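Local coordinates for protein response regulator aspartate phosphatase I (PDB 4I1A) that dephosphorylates the sporulation phosphotransferase Spo0F and activates gene expression, excision and transfer of ICEBs1 by inactivating its repressor ImmR, at residues F145-S150 / T183-F188; N218-I223 / L251-K256; K238-A243 / E273-N278; G310-D315 / A345-E350. All blocks are in the same frame, centred on the assembly; numbering follows the deposited sequence.

In the fold
Four contacts along an almost wholly helical tetratricopeptide repeat array illustrate how packing chemistry changes with place. Contacts 1 and 4 are partly buried and apolar, each joining two helices with one further helix between them in the chain. Contacts 2 and 3 lie at the surface, join helices consecutive in the chain, and include charged or amide side chains; both use helix 240-257, and contact 3 alone adds a bridging water. Contact 1 touches contact 2 through Val184 and Leu222, and contact 3 touches contact 4 through Ala274 and Phe312. Contacts 1 and 4, with centres about 39 Å apart, lie on opposite sides of the chain's centre.

Contact 1: residues F145-S150 / T183-F188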
# COMPACT_ATOMS: atom_id res chain seq x y z
N PHE A 145 -18.50 12.85 1.55
CA PHE A 145 -17.87 13.76 0.61
C PHE A 145 -16.38 13.96 0.88
O PHE A 145 -15.55 13.87 -0.04
CB PHE A 145 -18.57 15.12 0.62
CG PHE A 145 -17.86 16.17 -0.19
CD1 PHE A 145 -17.86 16.11 -1.58
CD2 PHE A 145 -17.16 17.20 0.43
CE1 PHE A 145 -17.20 17.06 -2.33
CE2 PHE A 145 -16.49 18.15 -0.31
CZ PHE A 145 -16.51 18.09 -1.70
N PHE A 146 -16.03 14.24 2.13
CA PHE A 146 -14.64 14.40 2.53
C PHE A 146 -13.80 13.16 2.24
O PHE A 146 -12.64 13.26 1.80
CB PHE A 146 -14.53 14.78 4.01
CG PHE A 146 -15.09 16.14 4.34
CD1 PHE A 146 -15.03 17.17 3.41
CD2 PHE A 146 -15.68 16.38 5.57
CE1 PHE A 146 -15.55 18.43 3.71
CE2 PHE A 146 -16.20 17.63 5.88
CZ PHE A 146 -16.14 18.66 4.95
N PHE A 147 -14.38 11.99 2.48
CA PHE A 147 -13.67 10.74 2.23
C PHE A 147 -13.25 10.63 0.78
O PHE A 147 -12.10 10.35 0.47
CB PHE A 147 -14.51 9.53 2.62
CG PHE A 147 -13.82 8.21 2.35
CD1 PHE A 147 -12.93 7.69 3.28
CD2 PHE A 147 -14.03 7.52 1.17
CE1 PHE A 147 -12.28 6.49 3.04
CE2 PHE A 147 -13.38 6.32 0.92
CZ PHE A 147 -12.51 5.80 1.86
N LYS A 148 -14.20 10.87 -0.12
CA LYS A 148 -13.92 10.81 -1.55
C LYS A 148 -12.83 11.79 -1.96
O LYS A 148 -11.94 11.44 -2.73
CB LYS A 148 -15.20 11.08 -2.35
CG LYS A 148 -16.26 10.03 -2.11
CD LYS A 148 -15.77 8.64 -2.53
CE LYS A 148 -16.71 7.54 -2.02
NZ LYS A 148 -16.53 6.24 -2.74
N VAL A 149 -12.90 13.01 -1.44
CA VAL A 149 -11.90 14.03 -1.75
C VAL A 149 -10.50 13.61 -1.27
O VAL A 149 -9.52 13.76 -2.00
CB VAL A 149 -12.27 15.41 -1.16
CG1 VAL A 149 -11.14 16.41 -1.36
CG2 VAL A 149 -13.55 15.94 -1.80
N SER A 150 -10.42 13.06 -0.05
CA SER A 150 -9.13 12.61 0.48
C SER A 150 -8.56 11.54 -0.42
O SER A 150 -7.36 11.48 -0.63
CB SER A 150 -9.25 12.08 1.90
OG SER A 150 -9.87 10.81 1.93
N THR A 183 -15.05 4.37 9.09
CA THR A 183 -14.04 4.78 10.06
C THR A 183 -12.70 4.12 9.78
O THR A 183 -11.67 4.80 9.68
CB THR A 183 -14.48 4.48 11.50
OG1 THR A 183 -15.52 5.39 11.86
CG2 THR A 183 -13.32 4.64 12.46
N VAL A 184 -12.71 2.79 9.64
CA VAL A 184 -11.50 2.04 9.33
C VAL A 184 -10.86 2.52 8.03
O VAL A 184 -9.64 2.73 7.98
CB VAL A 184 -11.80 0.53 9.21
CG1 VAL A 184 -10.59 -0.20 8.63
CG2 VAL A 184 -12.17 -0.04 10.56
N ARG A 185 -11.67 2.71 7.00
CA ARG A 185 -11.16 3.15 5.70
C ARG A 185 -10.52 4.53 5.77
O ARG A 185 -9.45 4.74 5.17
CB ARG A 185 -12.26 3.11 4.64
CG ARG A 185 -12.73 1.70 4.30
CD ARG A 185 -13.82 1.74 3.24
NE ARG A 185 -14.30 0.40 2.91
CZ ARG A 185 -15.42 0.15 2.23
NH1 ARG A 185 -16.17 1.16 1.81
NH2 ARG A 185 -15.78 -1.10 1.98
N CYS A 186 -11.15 5.46 6.50
CA CYS A 186 -10.58 6.79 6.72
C CYS A 186 -9.21 6.69 7.37
O CYS A 186 -8.26 7.33 6.92
CB CYS A 186 -11.49 7.65 7.61
SG CYS A 186 -12.94 8.29 6.76
N GLN A 187 -9.13 5.87 8.41
CA GLN A 187 -7.86 5.57 9.06
C GLN A 187 -6.81 4.96 8.10
O GLN A 187 -5.63 5.26 8.22
CB GLN A 187 -8.07 4.65 10.27
CG GLN A 187 -8.91 5.25 11.38
CD GLN A 187 -9.22 4.24 12.48
OE1 GLN A 187 -9.30 3.04 12.22
NE2 GLN A 187 -9.37 4.73 13.71
N PHE A 188 -7.24 4.12 7.15
CA PHE A 188 -6.31 3.58 6.16
C PHE A 188 -5.73 4.70 5.33
O PHE A 188 -4.55 4.69 5.00
CB PHE A 188 -6.96 2.54 5.22
CG PHE A 188 -7.15 1.17 5.83
CD1 PHE A 188 -6.90 0.93 7.18
CD2 PHE A 188 -7.59 0.11 5.05
CE1 PHE A 188 -7.09 -0.34 7.75
CE2 PHE A 188 -7.78 -1.17 5.61
CZ PHE A 188 -7.53 -1.39 6.96
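Phe147 reaches from helix 139-155 to helix 180-196 and meets two consecutive residues there, Arg185 and Cys186, in different ways. Cys186 presents its sulfur to the rim of the ring: SG is 3.5 Å from Phe147 CD1 and lies 76° off the ring normal, a sulfur-aromatic contact made at the edge. Arg185 uses the root of its chain instead. Its CB comes obliquely to the far end of the ring, 3.7 Å from Phe147 CE1, while the extended remainder carries the guanidinium group away with its plane turned 40° from that of the ring. The backbone takes part as well, since Arg185 O lies at the ring edge, in its plane. With CG of Phe147 trans to its own nitrogen, chi1 179° carries the ring over to helix 180-196, where the closest alpha carbons, those of Phe147 and Cys186, are 6.7 Å apart.

Behind the ring, Ser150 OG donates to Phe147 O at 2.7 Å, so this hydroxyl is satisfied within its own helix. Cys186 also rests on Phe173 of helix 159-173, which lies between the two in the chain. Such a bridge, made by a single aromatic side chain between helices two apart in sequence, is the kind of lateral packing by which tetratricopeptide repeats stack into a continuous array.

Contact 2: residues N218-I223 / L251-K256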
# COMPACT_ATOMS: atom_id res chain seq x y z
N ASN A 218 -16.38 -7.34 14.11
CA ASN A 218 -16.31 -8.58 13.34
C ASN A 218 -16.29 -8.45 11.80
O ASN A 218 -16.84 -9.31 11.10
CB ASN A 218 -17.40 -9.55 13.79
CG ASN A 218 -17.01 -10.33 15.02
OD1 ASN A 218 -16.19 -11.24 14.96
ND2 ASN A 218 -17.60 -9.98 16.17
N ILE A 219 -15.66 -7.40 11.29
CA ILE A 219 -15.45 -7.31 9.85
C ILE A 219 -14.18 -8.08 9.48
O ILE A 219 -13.07 -7.59 9.69
CB ILE A 219 -15.36 -5.86 9.36
CG1 ILE A 219 -16.47 -5.02 9.99
CG2 ILE A 219 -15.47 -5.83 7.84
CD1 ILE A 219 -17.86 -5.48 9.63
N GLU A 220 -14.37 -9.28 8.93
CA GLU A 220 -13.28 -10.22 8.72
C GLU A 220 -12.20 -9.69 7.77
O GLU A 220 -11.00 -9.81 8.05
CB GLU A 220 -13.84 -11.54 8.19
CG GLU A 220 -12.82 -12.68 8.14
CD GLU A 220 -12.73 -13.45 9.45
OE1 GLU A 220 -12.81 -12.82 10.53
OE2 GLU A 220 -12.58 -14.69 9.40
N HIS A 221 -12.62 -9.11 6.65
CA HIS A 221 -11.66 -8.63 5.67
C HIS A 221 -10.87 -7.42 6.18
O HIS A 221 -9.68 -7.27 5.87
CB HIS A 221 -12.34 -8.28 4.35
CG HIS A 221 -11.38 -8.09 3.23
ND1 HIS A 221 -11.22 -6.88 2.58
CD2 HIS A 221 -10.50 -8.94 2.65
CE1 HIS A 221 -10.30 -7.00 1.65
NE2 HIS A 221 -9.84 -8.24 1.67
N LEU A 222 -11.52 -6.57 6.97
CA LEU A 222 -10.85 -5.42 7.57
C LEU A 222 -9.86 -5.85 8.64
O LEU A 222 -8.86 -5.17 8.89
CB LEU A 222 -11.87 -4.44 8.13
CG LEU A 222 -12.63 -3.69 7.04
CD1 LEU A 222 -13.48 -2.59 7.63
CD2 LEU A 222 -11.67 -3.14 6.00
N ILE A 223 -10.12 -6.99 9.28
CA ILE A 223 -9.20 -7.55 10.26
C ILE A 223 -7.91 -8.00 9.57
O ILE A 223 -6.80 -7.69 10.01
CB ILE A 223 -9.83 -8.74 11.02
CG1 ILE A 223 -10.85 -8.25 12.04
CG2 ILE A 223 -8.76 -9.59 11.71
CD1 ILE A 223 -11.62 -9.38 12.77
N LEU A 251 -2.72 -13.83 6.60
CA LEU A 251 -2.63 -14.96 5.69
C LEU A 251 -3.74 -15.99 5.91
O LEU A 251 -4.30 -16.50 4.95
CB LEU A 251 -1.26 -15.62 5.83
CG LEU A 251 -0.83 -16.60 4.75
CD1 LEU A 251 -0.79 -15.88 3.41
CD2 LEU A 251 0.54 -17.22 5.08
N GLU A 252 -4.03 -16.28 7.18
CA GLU A 252 -5.05 -17.27 7.54
C GLU A 252 -6.39 -16.91 6.94
O GLU A 252 -7.13 -17.77 6.46
CB GLU A 252 -5.22 -17.35 9.07
CG GLU A 252 -4.03 -17.88 9.85
CD GLU A 252 -4.25 -17.76 11.36
OE1 GLU A 252 -3.25 -17.71 12.10
OE2 GLU A 252 -5.43 -17.73 11.79
N ILE A 253 -6.71 -15.62 7.00
CA ILE A 253 -8.00 -15.11 6.53
C ILE A 253 -8.04 -15.03 5.01
O ILE A 253 -9.00 -15.49 4.38
CB ILE A 253 -8.30 -13.73 7.16
CG1 ILE A 253 -8.58 -13.89 8.65
CG2 ILE A 253 -9.47 -13.05 6.46
CD1 ILE A 253 -8.39 -12.61 9.45
N PHE A 254 -6.99 -14.48 4.42
CA PHE A 254 -6.90 -14.30 2.97
C PHE A 254 -6.89 -15.62 2.21
O PHE A 254 -7.44 -15.71 1.11
CB PHE A 254 -5.66 -13.48 2.59
CG PHE A 254 -5.77 -12.01 2.90
CD1 PHE A 254 -7.01 -11.37 2.92
CD2 PHE A 254 -4.63 -11.27 3.16
CE1 PHE A 254 -7.10 -10.01 3.20
CE2 PHE A 254 -4.71 -9.91 3.44
CZ PHE A 254 -5.95 -9.28 3.45
N GLU A 255 -6.25 -16.64 2.79
CA GLU A 255 -6.14 -17.95 2.14
C GLU A 255 -7.52 -18.59 2.01
O GLU A 255 -7.83 -19.22 0.99
CB GLU A 255 -5.15 -18.87 2.88
CG GLU A 255 -4.38 -19.84 1.97
CD GLU A 255 -2.86 -19.84 2.23
OE1 GLU A 255 -2.08 -20.00 1.26
OE2 GLU A 255 -2.45 -19.70 3.40
N LYS A 256 -8.35 -18.40 3.02
CA LYS A 256 -9.73 -18.88 2.98
C LYS A 256 -10.53 -18.13 1.93
O LYS A 256 -11.17 -18.73 1.07
CB LYS A 256 -10.39 -18.71 4.35
CG LYS A 256 -9.79 -19.53 5.47
CD LYS A 256 -10.50 -19.22 6.79
CE LYS A 256 -10.08 -20.17 7.91
NZ LYS A 256 -10.80 -19.88 9.19
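In the antiparallel helix pair of a predicted tetratricopeptide repeat, Ile253 and Phe254, near the end of helix 240-257, pack against Glu220, His221 and Ile223 at the start of helix 220-236. Ile253 supplies the central wedge, pointing at the other helix and dividing its branches between two neighbours. Its CG2 meets the aliphatic part of Glu220, 3.8 Å from CG, whereas its CD1 meets Ile223 CG2 at 3.8 Å, the two isoleucine side chains crossing at about a right angle. Because the Glu220 chain bends at chi2 (87°), its carboxylate turns alongside Ile253, with Glu220 OE2 4.1 Å from Ile253 CG1. The nearest opposite charge across the contact, Lys256 NZ, stays 5.5 Å from Glu220 OE2, too far for a salt bridge.

Beside the wedge the aromatic residues meet. Phe254 CE1 touches CD2 and NE2 of His221, 3.6 Å from NE2, and the rings meet at a skew, their planes inclined at 58°.

A Schellman motif with Asn218 as its C-prime residue ends helix 200-215, and Ile219 then holds the N-cap position of helix 220-236, so the chain turns sharply just before the contact. Deeper along the same interface Phe254 packs on Ala224 and Met228. It also touches Thr265 of helix 261-275, while His221 meets the ring of His259 in the loop between helices 240-257 and 261-275.

Contact 3: residues K238-A243 / E273-N278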
# COMPACT_ATOMS: atom_id res chain seq x y z
N LYS A 238 11.66 -2.64 11.02
CA LYS A 238 12.60 -3.73 11.26
C LYS A 238 12.32 -4.57 12.50
O LYS A 238 13.20 -5.26 13.02
CB LYS A 238 14.04 -3.20 11.24
CG LYS A 238 14.30 -2.30 10.04
CD LYS A 238 15.78 -2.07 9.78
CE LYS A 238 15.95 -1.22 8.52
NZ LYS A 238 15.12 -1.72 7.37
N GLU A 239 11.08 -4.52 13.00
CA GLU A 239 10.66 -5.54 13.95
C GLU A 239 10.00 -6.70 13.21
O GLU A 239 8.78 -6.83 13.17
CB GLU A 239 9.78 -4.98 15.07
CG GLU A 239 10.02 -5.71 16.42
CD GLU A 239 10.12 -7.24 16.28
OE1 GLU A 239 11.23 -7.78 16.03
OE2 GLU A 239 9.08 -7.92 16.43
N TYR A 240 10.86 -7.55 12.66
CA TYR A 240 10.45 -8.64 11.78
C TYR A 240 9.64 -9.74 12.48
O TYR A 240 8.80 -10.38 11.85
CB TYR A 240 11.68 -9.23 11.12
CG TYR A 240 12.47 -8.22 10.30
CD1 TYR A 240 11.82 -7.34 9.44
CD2 TYR A 240 13.86 -8.15 10.38
CE1 TYR A 240 12.53 -6.41 8.69
CE2 TYR A 240 14.58 -7.23 9.64
CZ TYR A 240 13.92 -6.36 8.79
OH TYR A 240 14.63 -5.45 8.05
N LYS A 241 9.89 -9.96 13.77
CA LYS A 241 9.14 -10.98 14.51
C LYS A 241 7.67 -10.61 14.58
O LYS A 241 6.80 -11.42 14.25
CB LYS A 241 9.70 -11.20 15.91
CG LYS A 241 10.89 -12.15 15.96
CD LYS A 241 11.33 -12.39 17.39
CE LYS A 241 12.10 -13.70 17.53
NZ LYS A 241 12.41 -14.02 18.95
N LYS A 242 7.39 -9.38 15.00
CA LYS A 242 6.02 -8.91 15.05
C LYS A 242 5.41 -8.82 13.65
O LYS A 242 4.24 -9.17 13.46
CB LYS A 242 5.90 -7.58 15.81
CG LYS A 242 5.99 -7.77 17.33
CD LYS A 242 5.62 -6.51 18.12
CE LYS A 242 6.84 -5.66 18.41
NZ LYS A 242 6.58 -4.64 19.48
N ALA A 243 6.21 -8.38 12.68
CA ALA A 243 5.76 -8.30 11.29
C ALA A 243 5.21 -9.65 10.84
O ALA A 243 4.10 -9.74 10.32
CB ALA A 243 6.90 -7.85 10.36
N GLU A 273 11.09 -12.92 6.26
CA GLU A 273 11.80 -14.10 6.76
C GLU A 273 13.21 -14.19 6.18
O GLU A 273 14.14 -14.62 6.87
CB GLU A 273 11.01 -15.37 6.46
CG GLU A 273 9.71 -15.50 7.26
CD GLU A 273 9.97 -15.63 8.76
OE1 GLU A 273 10.98 -16.27 9.12
OE2 GLU A 273 9.18 -15.11 9.57
N ALA A 274 13.35 -13.81 4.92
CA ALA A 274 14.65 -13.75 4.27
C ALA A 274 15.57 -12.73 4.96
O ALA A 274 16.76 -12.99 5.16
CB ALA A 274 14.48 -13.40 2.80
N LYS A 275 15.02 -11.58 5.33
CA LYS A 275 15.79 -10.55 6.03
C LYS A 275 16.29 -11.02 7.40
O LYS A 275 17.25 -10.47 7.93
CB LYS A 275 14.99 -9.27 6.20
CG LYS A 275 14.67 -8.51 4.91
CD LYS A 275 13.81 -7.31 5.24
CE LYS A 275 13.06 -6.80 4.04
NZ LYS A 275 12.38 -5.51 4.36
N GLN A 276 15.64 -12.03 7.98
CA GLN A 276 16.12 -12.59 9.25
C GLN A 276 17.03 -13.79 8.98
O GLN A 276 17.43 -14.48 9.92
CB GLN A 276 14.97 -13.03 10.15
CG GLN A 276 13.98 -11.94 10.49
CD GLN A 276 12.90 -12.42 11.42
OE1 GLN A 276 13.11 -12.51 12.63
NE2 GLN A 276 11.73 -12.75 10.87
N GLN A 277 17.34 -14.00 7.71
CA GLN A 277 18.11 -15.16 7.26
C GLN A 277 17.42 -16.49 7.56
O GLN A 277 18.07 -17.54 7.61
CB GLN A 277 19.53 -15.17 7.85
CG GLN A 277 20.37 -13.95 7.47
CD GLN A 277 20.36 -12.89 8.56
OE1 GLN A 277 20.91 -13.10 9.64
NE2 GLN A 277 19.73 -11.76 8.27
N ASN A 278 16.10 -16.45 7.74
CA ASN A 278 15.34 -17.69 7.86
C ASN A 278 15.00 -18.22 6.48
O ASN A 278 13.85 -18.24 6.06
CB ASN A 278 14.08 -17.47 8.69
CG ASN A 278 14.38 -17.14 10.14
OD1 ASN A 278 15.39 -17.58 10.69
ND2 ASN A 278 13.50 -16.37 10.77
O HOH W 1 13.15 -3.66 6.67
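Tyr240 OH and Lys275 NZ meet through one water molecule, which Lys238 NZ also grips. The water lies 2.7 Å from Tyr240 OH, in the plane of the ring at its edge, and accepts from Lys238 NZ at 2.9 Å and from Lys275 NZ at 3.1 Å. The stronger partner of Lys275 NZ is Asp235, in a salt bridge.

Below this polar end the contact is made by carbon. Lys275 CB sits over one face of the Tyr240 ring, 4.3 Å from its centroid and 23° off the normal, a CH-pi contact; Lys238 CA lies over the rim of the opposite face. The Lys275 chain, extended beyond CG, crosses the tyrosine nearly at right angles, bringing its CD to 3.5 Å from Tyr240 OH. Gln276 slides past in the other direction and lays its amide against the base of the tyrosine, CD 3.4 Å from Tyr240 CB, with amide and ring planes 42° apart. A phenylalanine in place of Tyr240 would probably keep this packing but leave the water without its hydroxyl partner, less firmly placed between the two ammonium groups.

Glu239, at the N-cap of helix 240-257, accepts through OE2 from Lys242 N at 2.7 Å, which helps to fix the turn from which Tyr240 springs. Water and Asp235 together probably soften the repulsion between the two ammonium groups, while the Lys275 methylenes serve as packing surface at an exposed helix junction.

Contact 4: residues G310-D315 / A345-E350; sequences GLFFSD and ADYFHE
Leu311 and Phe312, in the widened, pi-type turn towards the end of helix 299-313, form one ridge against which the Tyr347 ring leans. Leu311 CG lies over one face of that ring, and its CD1 is 3.9 Å from Tyr347 CD1. The same methyl also reaches Phe348, 4.2 Å from CZ, and so fills the notch between two rings of helix 334-351. Phe312 meets the same side of the tyrosine nearer CE2, where its CE1 comes to 3.7 Å, with the ring planes 86° apart but the approach oblique. Leu311 CB in turn rests against one face of the Phe312 ring, which makes the ridge continuous. In Tyr347, CG stands opposite the backbone nitrogen (chi1 173°), and this carries the ring out to Leu311 and Phe312. An alanine at Tyr347 is likely to open a gap here, leaving Leu311 and Phe312 without the ring they pack on.

Ile321 of helix 318-330 touches both Leu311 and Phe348, while Phe312 reaches back to Tyr271 and Ala274 of helix 261-275. Leu311 falls in the fifth predicted repeat and Tyr347 in the sixth, consistent with the stacking of successive repeats that builds a tetratricopeptide solenoid.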
# COMPACT_ATOMS: atom_id res chain seq x y z
N GLY A 310 16.37 -13.93 -7.12
CA GLY A 310 17.73 -13.61 -7.54
C GLY A 310 18.57 -13.23 -6.33
O GLY A 310 19.75 -13.52 -6.27
N LEU A 311 17.93 -12.57 -5.37
CA LEU A 311 18.56 -12.17 -4.12
C LEU A 311 18.84 -13.37 -3.21
O LEU A 311 19.93 -13.48 -2.67
CB LEU A 311 17.61 -11.20 -3.40
CG LEU A 311 18.01 -9.80 -2.93
CD1 LEU A 311 19.08 -9.16 -3.78
CD2 LEU A 311 16.76 -8.93 -2.89
N PHE A 312 17.87 -14.27 -3.04
CA PHE A 312 17.98 -15.28 -1.97
C PHE A 312 17.92 -16.75 -2.38
O PHE A 312 18.50 -17.60 -1.69
CB PHE A 312 16.89 -15.04 -0.90
CG PHE A 312 16.91 -13.66 -0.28
CD1 PHE A 312 17.99 -13.25 0.50
CD2 PHE A 312 15.86 -12.79 -0.46
CE1 PHE A 312 18.01 -11.98 1.06
CE2 PHE A 312 15.88 -11.52 0.10
CZ PHE A 312 16.96 -11.12 0.87
N PHE A 313 17.20 -17.06 -3.45
CA PHE A 313 16.76 -18.44 -3.69
C PHE A 313 17.30 -19.10 -4.97
O PHE A 313 16.79 -20.13 -5.42
CB PHE A 313 15.23 -18.50 -3.64
CG PHE A 313 14.66 -18.01 -2.33
CD1 PHE A 313 15.10 -18.54 -1.12
CD2 PHE A 313 13.72 -16.99 -2.32
CE1 PHE A 313 14.58 -18.08 0.08
CE2 PHE A 313 13.20 -16.52 -1.11
CZ PHE A 313 13.62 -17.07 0.08
N SER A 314 18.34 -18.50 -5.54
CA SER A 314 19.07 -19.09 -6.64
C SER A 314 20.49 -19.16 -6.13
O SER A 314 20.71 -19.14 -4.91
CB SER A 314 18.97 -18.22 -7.89
OG SER A 314 19.00 -16.83 -7.57
N ASP A 315 21.47 -19.25 -7.01
CA ASP A 315 22.83 -19.26 -6.50
C ASP A 315 23.50 -17.92 -6.75
O ASP A 315 24.70 -17.83 -6.96
CB ASP A 315 23.64 -20.41 -7.10
CG ASP A 315 24.83 -20.78 -6.23
OD1 ASP A 315 24.81 -20.44 -5.03
OD2 ASP A 315 25.78 -21.42 -6.74
N ALA A 345 20.19 -2.39 -3.48
CA ALA A 345 21.44 -1.66 -3.29
C ALA A 345 21.96 -1.78 -1.87
O ALA A 345 23.17 -1.96 -1.68
CB ALA A 345 21.27 -0.20 -3.67
N ASP A 346 21.07 -1.68 -0.87
CA ASP A 346 21.52 -1.79 0.53
C ASP A 346 22.12 -3.16 0.80
O ASP A 346 23.20 -3.29 1.39
CB ASP A 346 20.38 -1.52 1.53
CG ASP A 346 19.94 -0.07 1.55
OD1 ASP A 346 20.62 0.79 0.94
OD2 ASP A 346 18.89 0.22 2.17
N TYR A 347 21.42 -4.18 0.33
CA TYR A 347 21.82 -5.56 0.48
C TYR A 347 23.22 -5.84 -0.09
O TYR A 347 24.04 -6.50 0.55
CB TYR A 347 20.76 -6.48 -0.14
CG TYR A 347 21.17 -7.93 -0.20
CD1 TYR A 347 21.91 -8.43 -1.26
CD2 TYR A 347 20.83 -8.80 0.83
CE1 TYR A 347 22.29 -9.76 -1.31
CE2 TYR A 347 21.22 -10.13 0.80
CZ TYR A 347 21.95 -10.60 -0.28
OH TYR A 347 22.32 -11.94 -0.32
N PHE A 348 23.48 -5.35 -1.30
CA PHE A 348 24.80 -5.53 -1.91
C PHE A 348 25.87 -4.70 -1.20
O PHE A 348 27.04 -5.11 -1.14
CB PHE A 348 24.76 -5.23 -3.41
CG PHE A 348 24.04 -6.28 -4.22
CD1 PHE A 348 24.27 -7.62 -3.99
CD2 PHE A 348 23.10 -5.92 -5.19
CE1 PHE A 348 23.59 -8.60 -4.72
CE2 PHE A 348 22.43 -6.88 -5.91
CZ PHE A 348 22.67 -8.23 -5.67
N HIS A 349 25.48 -3.56 -0.66
CA HIS A 349 26.39 -2.78 0.16
C HIS A 349 26.81 -3.58 1.40
O HIS A 349 28.00 -3.65 1.73
CB HIS A 349 25.76 -1.45 0.56
CG HIS A 349 26.56 -0.69 1.57
ND1 HIS A 349 27.50 0.26 1.22
CD2 HIS A 349 26.57 -0.74 2.92
CE1 HIS A 349 28.04 0.76 2.31
NE2 HIS A 349 27.50 0.17 3.36
N GLU A 350 25.85 -4.22 2.06
CA GLU A 350 26.15 -5.00 3.25
C GLU A 350 27.06 -6.18 2.93
O GLU A 350 27.85 -6.58 3.77
CB GLU A 350 24.86 -5.48 3.94
CG GLU A 350 24.09 -4.37 4.64
CD GLU A 350 24.91 -3.67 5.73
OE1 GLU A 350 25.66 -4.36 6.46
OE2 GLU A 350 24.79 -2.43 5.86